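Local coordinates for ferripyochelin binding protein (PDB 3R3R) that binds zinc on a left-handed beta-helix and, as a member of the gamma-class carbonic anhydrase family, may be a related zinc enzyme of unconfirmed activity, at residues 99-104 with 113-118. Sequence-based numbering, arbitrary orientation.
Sequences HGCTIG and SIVLDG. With ZN (zinc ion), chain B.
H99 and D117 meet across adjacent coils of the left-handed beta-helix, where strands 97-99 and 114-115 run parallel and turn the same corner. ND1 of H99 donates to OD2 of D117 (2.8 Å) on its syn side, the oxygen lying in the ring plane although ring and carboxylate planes stand 63° apart. CG of H99 is anti to the backbone N (chi1 -152°), which carries the ring outward from the coil, and NE2 binds the zinc ion at 2.0 Å. H70 and three waters also bind the metal. The tight part is inside the corner: SG of C101 lies 3.6 Å from CG1 of V115, while CB of C101 is 3.5 Å from the carbonyl O of L116. Backbone bonds clamp both ends of the turn, from H99 N to V115 O (2.9 Å) and, nearly straight, from G118 N to G100 O (2.9 Å). By contrast, the zinc side is looser, with H99 partly exposed, and CB of L116 points away from 99-104. T72 OG1 steadies OD2 of D117 by a hydrogen bond. In this conformer of D117 the ring is gripped at both nitrogens; the carboxylate would favour the proton on ND1, leaving NE2 for zinc, and probably strengthens H99 as a ligand.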
loop_
_atom_site.group_PDB
_atom_site.type_symbol
_atom_site.label_atom_id
_atom_site.label_comp_id
_atom_site.label_asym_id
_atom_site.label_seq_id
_atom_site.Cartn_x
_atom_site.Cartn_y
_atom_site.Cartn_z
ATOM N N HIS A 99 4.299 -5.557 -4.676
ATOM C CA HIS A 99 3.949 -6.873 -5.186
ATOM C C HIS A 99 4.227 -7.925 -4.124
ATOM O O HIS A 99 5.385 -8.219 -3.833
ATOM C CB HIS A 99 4.733 -7.213 -6.461
ATOM C CG HIS A 99 4.000 -8.150 -7.377
ATOM N ND1 HIS A 99 3.975 -9.516 -7.195
ATOM C CD2 HIS A 99 3.208 -7.901 -8.447
ATOM C CE1 HIS A 99 3.217 -10.062 -8.133
ATOM N NE2 HIS A 99 2.757 -9.106 -8.922
ATOM N N GLY A 100 3.177 -8.495 -3.536
ATOM C CA GLY A 100 3.315 -9.670 -2.695
ATOM C C GLY A 100 4.196 -9.516 -1.470
ATOM O O GLY A 100 4.778 -10.492 -1.005
ATOM N N CYS A 101 4.259 -8.313 -0.914
ATOM C CA CYS A 101 5.153 -8.018 0.198
ATOM C C CYS A 101 4.364 -7.782 1.487
ATOM O O CYS A 101 3.120 -7.762 1.473
ATOM C CB CYS A 101 6.030 -6.813 -0.145
ATOM S SG CYS A 101 5.091 -5.325 -0.622
ATOM N N THR A 102 5.094 -7.627 2.590
ATOM C CA THR A 102 4.496 -7.317 3.881
ATOM C C THR A 102 5.098 -6.018 4.377
ATOM O O THR A 102 6.326 -5.876 4.430
ATOM C CB THR A 102 4.796 -8.430 4.894
ATOM O OG1 THR A 102 4.239 -9.642 4.399
ATOM C CG2 THR A 102 4.191 -8.133 6.277
ATOM N N ILE A 103 4.232 -5.065 4.709
ATOM C CA ILE A 103 4.662 -3.777 5.210
ATOM C C ILE A 103 4.027 -3.571 6.571
ATOM O O ILE A 103 2.830 -3.771 6.725
ATOM C CB ILE A 103 4.237 -2.656 4.261
ATOM C CG1 ILE A 103 4.855 -2.896 2.887
ATOM C CG2 ILE A 103 4.613 -1.294 4.850
ATOM C CD1 ILE A 103 4.476 -1.862 1.856
ATOM N N GLY A 104 4.834 -3.198 7.558
ATOM C CA GLY A 104 4.348 -2.985 8.910
ATOM C C GLY A 104 3.639 -1.658 9.047
ATOM O O GLY A 104 3.123 -1.107 8.085
ATOM N N SER A 113 9.024 3.930 -5.955
ATOM C CA SER A 113 9.721 2.729 -5.510
ATOM C C SER A 113 9.014 1.445 -5.924
ATOM O O SER A 113 7.848 1.463 -6.312
ATOM C CB SER A 113 9.878 2.735 -3.987
ATOM O OG SER A 113 10.717 3.792 -3.555
ATOM N N ILE A 114 9.754 0.338 -5.829
ATOM C CA ILE A 114 9.271 -1.000 -6.147
ATOM C C ILE A 114 9.598 -1.894 -4.952
ATOM O O ILE A 114 10.746 -1.908 -4.496
ATOM C CB ILE A 114 9.978 -1.567 -7.404
ATOM C CG1 ILE A 114 9.740 -0.655 -8.616
ATOM C CG2 ILE A 114 9.535 -3.023 -7.645
ATOM C CD1 ILE A 114 10.622 -0.981 -9.814
ATOM N N VAL A 115 8.605 -2.642 -4.458
ATOM C CA VAL A 115 8.817 -3.582 -3.352
ATOM C C VAL A 115 8.297 -4.938 -3.804
ATOM O O VAL A 115 7.127 -5.045 -4.182
ATOM C CB VAL A 115 8.094 -3.130 -2.051
ATOM C CG1 VAL A 115 8.429 -4.097 -0.915
ATOM C CG2 VAL A 115 8.465 -1.684 -1.687
ATOM N N LEU A 116 9.163 -5.955 -3.777
ATOM C CA LEU A 116 8.850 -7.233 -4.419
ATOM C C LEU A 116 8.433 -8.353 -3.460
ATOM O O LEU A 116 8.403 -8.192 -2.239
ATOM C CB LEU A 116 10.035 -7.664 -5.287
ATOM C CG LEU A 116 10.418 -6.674 -6.396
ATOM C CD1 LEU A 116 11.681 -7.176 -7.098
ATOM C CD2 LEU A 116 9.259 -6.474 -7.390
ATOM N N ASP A 117 8.113 -9.498 -4.042
ATOM C CA ASP A 117 7.447 -10.530 -3.265
ATOM C C ASP A 117 8.269 -11.069 -2.116
ATOM O O ASP A 117 9.477 -11.306 -2.227
ATOM C CB ASP A 117 7.014 -11.678 -4.170
ATOM C CG ASP A 117 6.266 -11.188 -5.358
ATOM O OD1 ASP A 117 6.924 -10.599 -6.218
ATOM O OD2 ASP A 117 5.027 -11.330 -5.404
ATOM N N GLY A 118 7.579 -11.267 -0.995
ATOM C CA GLY A 118 8.211 -11.816 0.186
ATOM C C GLY A 118 9.059 -10.821 0.951
ATOM O O GLY A 118 9.583 -11.148 2.012
HETATM ZN ZN ZN B . 1.617 -9.305 -10.573
HETATM O O HOH W 1 1.786 -11.552 -10.121
HETATM O O HOH W 2 1.409 -10.480 -12.162
HETATM O O HOH W 3 3.758 -9.829 -11.292
#